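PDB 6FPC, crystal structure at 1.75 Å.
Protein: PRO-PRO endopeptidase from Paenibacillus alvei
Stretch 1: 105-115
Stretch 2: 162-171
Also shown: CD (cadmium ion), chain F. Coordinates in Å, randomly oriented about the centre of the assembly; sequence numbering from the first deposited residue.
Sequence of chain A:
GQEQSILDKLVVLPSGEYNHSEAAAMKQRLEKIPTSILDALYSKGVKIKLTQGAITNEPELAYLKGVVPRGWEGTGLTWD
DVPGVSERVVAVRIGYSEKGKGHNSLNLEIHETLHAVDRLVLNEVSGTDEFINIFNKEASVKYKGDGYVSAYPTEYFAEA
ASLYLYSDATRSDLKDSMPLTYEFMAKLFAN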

ATOM      1  N   SER A 105       5.336   6.917  -1.708  1.00 26.28           N
ATOM      2  CA  SER A 105       3.887   6.923  -1.453  1.00 25.62           C
ATOM      3  C   SER A 105       3.547   7.937  -0.401  1.00 28.53           C
ATOM      4  O   SER A 105       4.370   8.221   0.488  1.00 27.51           O
ATOM      5  CB  SER A 105       3.407   5.579  -0.904  1.00 29.73           C
ATOM      6  OG  SER A 105       3.731   4.525  -1.781  1.00 44.73           O
ATOM      7  N   LEU A 106       2.275   8.369  -0.406  1.00 25.60           N
ATOM      8  CA  LEU A 106       1.710   9.254   0.606  1.00 26.31           C
ATOM      9  C   LEU A 106       1.739   8.538   1.973  1.00 27.66           C
ATOM     10  O   LEU A 106       2.014   9.168   3.001  1.00 26.30           O
ATOM     11  CB  LEU A 106       0.255   9.577   0.205  1.00 26.94           C
ATOM     12  CG  LEU A 106      -0.617  10.304   1.236  1.00 32.37           C
ATOM     13  CD1 LEU A 106      -0.056  11.693   1.552  1.00 32.67           C
ATOM     14  CD2 LEU A 106      -2.056  10.429   0.719  1.00 34.36           C
ATOM     15  N   ASN A 107       1.511   7.220   1.971  1.00 24.34           N
ATOM     16  CA  ASN A 107       1.481   6.444   3.197  1.00 24.81           C
ATOM     17  C   ASN A 107       1.754   4.990   2.884  1.00 25.54           C
ATOM     18  O   ASN A 107       0.937   4.320   2.249  1.00 22.06           O
ATOM     19  CB  ASN A 107       0.151   6.590   3.926  1.00 23.92           C
ATOM     20  CG  ASN A 107       0.139   5.788   5.212  1.00 25.76           C
ATOM     21  OD1 ASN A 107      -0.350   4.663   5.249  1.00 29.20           O
ATOM     22  ND2 ASN A 107       0.720   6.319   6.269  1.00 25.05           N
ATOM     23  N   LEU A 108       2.887   4.505   3.367  1.00 23.88           N
ATOM     24  CA  LEU A 108       3.338   3.159   3.053  1.00 24.74           C
ATOM     25  C   LEU A 108       2.340   2.055   3.431  1.00 27.02           C
ATOM     26  O   LEU A 108       1.996   1.242   2.565  1.00 26.50           O
ATOM     27  CB  LEU A 108       4.723   2.889   3.648  1.00 24.98           C
ATOM     28  CG  LEU A 108       5.404   1.583   3.231  1.00 29.04           C
ATOM     29  CD1 LEU A 108       5.616   1.517   1.700  1.00 28.61           C
ATOM     30  CD2 LEU A 108       6.738   1.458   3.933  1.00 30.72           C
ATOM     31  N   GLU A 109       1.866   2.029   4.680  1.00 24.79           N
ATOM     32  CA  GLU A 109       0.962   0.958   5.131  1.00 24.16           C
ATOM     33  C   GLU A 109      -0.367   0.947   4.393  1.00 26.17           C
ATOM     34  O   GLU A 109      -0.830  -0.142   4.045  1.00 26.43           O
ATOM     35  CB  GLU A 109       0.756   0.932   6.666  1.00 25.92           C
ATOM     36  CG  GLU A 109       0.158   2.195   7.281  1.00 30.82           C
ATOM     37  CD  GLU A 109       1.151   3.285   7.657  1.00 41.22           C
ATOM     38  OE1 GLU A 109       2.299   3.245   7.153  1.00 31.31           O
ATOM     39  OE2 GLU A 109       0.767   4.206   8.419  1.00 31.28           O
ATOM     40  N   ILE A 110      -0.945   2.128   4.078  1.00 22.85           N
ATOM     41  CA  ILE A 110      -2.211   2.130   3.328  1.00 22.41           C
ATOM     42  C   ILE A 110      -1.971   1.632   1.906  1.00 26.99           C
ATOM     43  O   ILE A 110      -2.707   0.749   1.438  1.00 27.07           O
ATOM     44  CB  ILE A 110      -2.949   3.492   3.366  1.00 26.34           C
ATOM     45  CG1 ILE A 110      -3.500   3.747   4.784  1.00 27.85           C
ATOM     46  CG2 ILE A 110      -4.083   3.542   2.326  1.00 27.98           C
ATOM     47  CD1 ILE A 110      -3.849   5.261   5.048  1.00 30.49           C
ATOM     48  N   HIS A 111      -0.918   2.176   1.244  1.00 23.70           N
ATOM     49  CA  HIS A 111      -0.533   1.818  -0.131  1.00 23.85           C
ATOM     50  C   HIS A 111      -0.361   0.291  -0.282  1.00 25.97           C
ATOM     51  O   HIS A 111      -0.990  -0.330  -1.145  1.00 24.39           O
ATOM     52  CB  HIS A 111       0.765   2.553  -0.542  1.00 23.79           C
ATOM     53  CG  HIS A 111       1.237   2.198  -1.922  1.00 25.66           C
ATOM     54  ND1 HIS A 111       0.923   2.979  -3.013  1.00 26.75           N
ATOM     55  CD2 HIS A 111       1.972   1.141  -2.340  1.00 26.44           C
ATOM     56  CE1 HIS A 111       1.503   2.402  -4.054  1.00 25.36           C
ATOM     57  NE2 HIS A 111       2.149   1.297  -3.698  1.00 25.70           N
ATOM     58  N   GLU A 112       0.474  -0.310   0.572  1.00 22.02           N
ATOM     59  CA  GLU A 112       0.744  -1.751   0.501  1.00 21.50           C
ATOM     60  C   GLU A 112      -0.485  -2.592   0.850  1.00 24.60           C
ATOM     61  O   GLU A 112      -0.713  -3.603   0.193  1.00 22.82           O
ATOM     62  CB  GLU A 112       1.983  -2.140   1.328  1.00 22.22           C
ATOM     63  CG  GLU A 112       3.283  -1.546   0.759  1.00 20.75           C
ATOM     64  CD  GLU A 112       3.674  -2.023  -0.636  1.00 39.98           C
ATOM     65  OE1 GLU A 112       4.418  -1.286  -1.321  1.00 32.29           O
ATOM     66  OE2 GLU A 112       3.236  -3.125  -1.051  1.00 30.74           O
ATOM     67  N   THR A 113      -1.310  -2.150   1.807  1.00 22.85           N
ATOM     68  CA  THR A 113      -2.526  -2.892   2.146  1.00 23.47           C
ATOM     69  C   THR A 113      -3.492  -2.885   0.961  1.00 26.97           C
ATOM     70  O   THR A 113      -4.111  -3.901   0.682  1.00 27.72           O
ATOM     71  CB  THR A 113      -3.170  -2.374   3.450  1.00 26.79           C
ATOM     72  OG1 THR A 113      -2.205  -2.460   4.495  1.00 26.71           O
ATOM     73  CG2 THR A 113      -4.415  -3.190   3.869  1.00 24.53           C
ATOM     74  N   LEU A 114      -3.591  -1.763   0.239  1.00 25.32           N
ATOM     75  CA  LEU A 114      -4.525  -1.627  -0.886  1.00 24.62           C
ATOM     76  C   LEU A 114      -4.168  -2.548  -2.052  1.00 25.75           C
ATOM     77  O   LEU A 114      -5.071  -2.969  -2.772  1.00 23.84           O
ATOM     78  CB  LEU A 114      -4.697  -0.143  -1.301  1.00 24.44           C
ATOM     79  CG  LEU A 114      -5.928   0.600  -0.699  1.00 30.33           C
ATOM     80  CD1 LEU A 114      -7.230   0.100  -1.294  1.00 29.31           C
ATOM     81  CD2 LEU A 114      -6.025   0.474   0.805  1.00 33.72           C
ATOM     82  N   HIS A 115      -2.868  -2.948  -2.188  1.00 23.64           N
ATOM     83  CA  HIS A 115      -2.490  -3.952  -3.180  1.00 22.62           C
ATOM     84  C   HIS A 115      -3.169  -5.292  -2.822  1.00 25.80           C
ATOM     85  O   HIS A 115      -3.741  -5.933  -3.707  1.00 25.32           O
ATOM     86  CB  HIS A 115      -0.963  -4.146  -3.280  1.00 22.18           C
ATOM     87  CG  HIS A 115      -0.250  -3.105  -4.102  1.00 24.77           C
ATOM     88  ND1 HIS A 115      -0.603  -2.851  -5.420  1.00 25.27           N
ATOM     89  CD2 HIS A 115       0.833  -2.357  -3.785  1.00 25.77           C
ATOM     90  CE1 HIS A 115       0.249  -1.931  -5.851  1.00 24.77           C
ATOM     91  NE2 HIS A 115       1.134  -1.600  -4.906  1.00 24.98           N
ATOM     92  N   SER A 162      -5.099   5.470  -1.757  1.00 24.34           N
ATOM     93  CA  SER A 162      -4.409   6.086  -0.613  1.00 24.72           C
ATOM     94  C   SER A 162      -4.813   7.573  -0.523  1.00 30.44           C
ATOM     95  O   SER A 162      -5.213   8.001   0.566  1.00 30.92           O
ATOM     96  CB  SER A 162      -2.894   5.964  -0.727  1.00 25.82           C
ATOM     97  OG  SER A 162      -2.510   4.605  -0.602  1.00 30.37           O
ATOM     98  N   LEU A 163      -4.766   8.337  -1.662  1.00 26.85           N
ATOM     99  CA  LEU A 163      -5.203   9.754  -1.657  1.00 27.65           C
ATOM    100  C   LEU A 163      -6.657   9.873  -1.141  1.00 30.71           C
ATOM    101  O   LEU A 163      -6.965  10.747  -0.333  1.00 30.05           O
ATOM    102  CB  LEU A 163      -5.097  10.403  -3.047  1.00 28.59           C
ATOM    103  CG  LEU A 163      -3.685  10.678  -3.608  1.00 34.22           C
ATOM    104  CD1 LEU A 163      -3.756  11.077  -5.079  1.00 33.88           C
ATOM    105  CD2 LEU A 163      -2.995  11.801  -2.858  1.00 37.80           C
ATOM    106  N   TYR A 164      -7.531   8.953  -1.587  1.00 26.71           N
ATOM    107  CA  TYR A 164      -8.941   8.932  -1.209  1.00 27.07           C
ATOM    108  C   TYR A 164      -9.179   8.685   0.279  1.00 33.01           C
ATOM    109  O   TYR A 164     -10.057   9.313   0.877  1.00 34.05           O
ATOM    110  CB  TYR A 164      -9.725   7.897  -2.052  1.00 26.98           C
ATOM    111  CG  TYR A 164     -11.213   7.978  -1.796  1.00 30.16           C
ATOM    112  CD1 TYR A 164     -11.820   7.176  -0.826  1.00 33.16           C
ATOM    113  CD2 TYR A 164     -11.999   8.917  -2.449  1.00 31.08           C
ATOM    114  CE1 TYR A 164     -13.169   7.331  -0.501  1.00 35.18           C
ATOM    115  CE2 TYR A 164     -13.351   9.075  -2.137  1.00 32.95           C
ATOM    116  CZ  TYR A 164     -13.937   8.263  -1.180  1.00 39.83           C
ATOM    117  OH  TYR A 164     -15.262   8.430  -0.869  1.00 41.75           O
ATOM    118  N   LEU A 165      -8.435   7.736   0.859  1.00 29.57           N
ATOM    119  CA  LEU A 165      -8.630   7.290   2.234  1.00 29.44           C
ATOM    120  C   LEU A 165      -7.838   8.031   3.323  1.00 33.32           C
ATOM    121  O   LEU A 165      -8.346   8.130   4.440  1.00 32.97           O
ATOM    122  CB  LEU A 165      -8.335   5.775   2.307  1.00 29.32           C
ATOM    123  CG  LEU A 165      -9.294   4.843   1.511  1.00 33.47           C
ATOM    124  CD1 LEU A 165      -8.726   3.452   1.360  1.00 33.48           C
ATOM    125  CD2 LEU A 165     -10.680   4.769   2.138  1.00 36.26           C
ATOM    126  N   TYR A 166      -6.621   8.533   3.025  1.00 32.15           N
ATOM    127  CA  TYR A 166      -5.700   9.140   4.004  1.00 32.70           C
ATOM    128  C   TYR A 166      -6.283  10.325   4.801  1.00 36.83           C
ATOM    129  O   TYR A 166      -6.250  10.298   6.042  1.00 36.87           O
ATOM    130  CB  TYR A 166      -4.363   9.536   3.328  1.00 33.83           C
ATOM    131  CG  TYR A 166      -3.295  10.046   4.276  1.00 38.13           C
ATOM    132  CD1 TYR A 166      -2.546   9.166   5.053  1.00 39.57           C
ATOM    133  CD2 TYR A 166      -3.014  11.407   4.374  1.00 40.68           C
ATOM    134  CE1 TYR A 166      -1.548   9.628   5.910  1.00 42.48           C
ATOM    135  CE2 TYR A 166      -2.004  11.879   5.217  1.00 42.51           C
ATOM    136  CZ  TYR A 166      -1.266  10.984   5.974  1.00 51.28           C
ATOM    137  OH  TYR A 166      -0.282  11.439   6.817  1.00 56.36           O
ATOM    138  N   SER A 167      -6.776  11.370   4.111  1.00 32.58           N
ATOM    139  CA  SER A 167      -7.340  12.532   4.791  1.00 32.21           C
ATOM    140  C   SER A 167      -8.380  13.236   3.924  1.00 35.88           C
ATOM    141  O   SER A 167      -8.525  12.910   2.732  1.00 34.24           O
ATOM    142  CB  SER A 167      -6.234  13.514   5.169  1.00 33.60           C
ATOM    143  OG  SER A 167      -5.641  14.040   3.995  1.00 36.04           O
ATOM    144  N   ASP A 168      -9.076  14.234   4.513  1.00 32.39           N
ATOM    145  CA  ASP A 168     -10.052  15.020   3.782  1.00 33.30           C
ATOM    146  C   ASP A 168      -9.321  15.908   2.780  1.00 34.84           C
ATOM    147  O   ASP A 168      -9.831  16.120   1.676  1.00 33.75           O
ATOM    148  CB  ASP A 168     -10.901  15.873   4.736  1.00 38.59           C
ATOM    149  CG  ASP A 168     -11.781  15.085   5.698  1.00 55.13           C
ATOM    150  OD1 ASP A 168     -12.166  15.651   6.752  1.00 58.12           O
ATOM    151  OD2 ASP A 168     -12.092  13.907   5.397  1.00 61.31           O
ATOM    152  N   ALA A 169      -8.122  16.410   3.145  1.00 31.63           N
ATOM    153  CA  ALA A 169      -7.371  17.274   2.226  1.00 31.39           C
ATOM    154  C   ALA A 169      -6.889  16.519   0.968  1.00 33.70           C
ATOM    155  O   ALA A 169      -7.049  17.039  -0.138  1.00 33.37           O
ATOM    156  CB  ALA A 169      -6.199  17.936   2.935  1.00 32.14           C
ATOM    157  N   THR A 170      -6.347  15.304   1.136  1.00 30.27           N
ATOM    158  CA  THR A 170      -5.848  14.496   0.009  1.00 28.86           C
ATOM    159  C   THR A 170      -7.031  14.062  -0.883  1.00 31.30           C
ATOM    160  O   THR A 170      -6.916  14.147  -2.101  1.00 29.79           O
ATOM    161  CB  THR A 170      -4.911  13.357   0.445  1.00 30.92           C
ATOM    162  OG1 THR A 170      -5.597  12.385   1.220  1.00 26.59           O
ATOM    163  CG2 THR A 170      -3.651  13.856   1.179  1.00 32.96           C
ATOM    164  N   ARG A 171      -8.192  13.729  -0.277  1.00 28.25           N
ATOM    165  CA  ARG A 171      -9.427  13.353  -1.003  1.00 28.57           C
ATOM    166  C   ARG A 171      -9.962  14.515  -1.876  1.00 31.28           C
ATOM    167  O   ARG A 171     -10.377  14.296  -3.015  1.00 28.69           O
ATOM    168  CB  ARG A 171     -10.504  12.881  -0.003  1.00 30.47           C
ATOM    169  CG  ARG A 171     -11.794  12.375  -0.638  1.00 34.59           C
ATOM    170  CD  ARG A 171     -12.816  11.989   0.414  1.00 37.36           C
ATOM    171  NE  ARG A 171     -12.458  10.749   1.111  1.00 44.02           N
ATOM    172  CZ  ARG A 171     -13.252  10.109   1.965  1.00 61.39           C
ATOM    173  NH1 ARG A 171     -14.461  10.587   2.250  1.00 52.32           N
ATOM    174  NH2 ARG A 171     -12.844   8.986   2.545  1.00 40.90           N
TER
HETATM  175 CD    CD F 302       2.925  -0.303  -5.004  0.51 25.83          CD
HETATM  176  O   HOH W   1       4.472  -1.441  -4.285  1.00 29.57           O

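No hydrogen bond joins these two stretches, although a serine lies at their closest backbone approach. The CA atoms of His111 and Ser162 are 5.8 Å apart. Ser162 OG lies 3.4 Å from His111 N, but the angle is poor for a hydrogen bond. That amide is already used within its own helix, where His111 N donates to Asn107 O at 3.0 Å. Ser162 OG is hydrogen-bonded elsewhere in the structure. It also packs against Ile110, with OG 3.5 Å from Ile110 CG2. The side chain at this point is a small one; the helix axes are 10.0 Å apart at closest approach. Their N-to-C directions differ by 123°, so they cross obliquely.

The rest of the contact is mainly apolar. Leu106 has the largest area covered by the other stretch. It precedes the helix, and its CA-to-CB bond points toward stretch 2. Its CD2 atom reaches several partners: it lies 3.6 Å from Tyr166 CB, 3.8 Å from Thr170 CG2 and 3.9 Å from Leu163 CD2. Leu106 CG sits over one face of the Tyr166 ring, 4.2 Å from the ring centroid and 19° off the normal. This is a CH-pi contact. Ile110 meets the same ring at its edge, with Ile110 CD1 4.1 Å from Tyr166 CD1. Asn107 CB adds a contact 3.9 Å from Tyr166 CD1. Further along, Leu114 CD2 packs on Leu165 CD1 at 4.1 Å.

Several polar groups near the contact are bonded within their own stretch. Asn107 caps the first helix: its OD1 accepts from Ile110 N at 2.9 Å. Its ND2 donates to Glu109 OE2 at 3.0 Å. Both ends of the amide are therefore engaged, while CB contacts the tyrosine ring. In stretch 2, Ser167 caps the second helix, and its OG accepts from Thr170 N at 3.2 Å. Thr170 OG1 donates to Leu163 O at 2.6 Å, and Ser167 N donates to Thr170 OG1 at 3.3 Å. The Thr170 to Leu163 bond links the two helical segments, and the Ser167 bonds close the start of the second. The methyl group of Thr170 remains in contact with Leu106.

His111 also binds metal. Its NE2 and His115 NE2 each lie 2.2 Å from the cadmium ion CD. Water 1 is 2.0 Å from CD through its O atom and donates a hydrogen bond to Glu112 OE1 at 3.0 Å. Ser162 thus packs beside the backbone of a metal ligand.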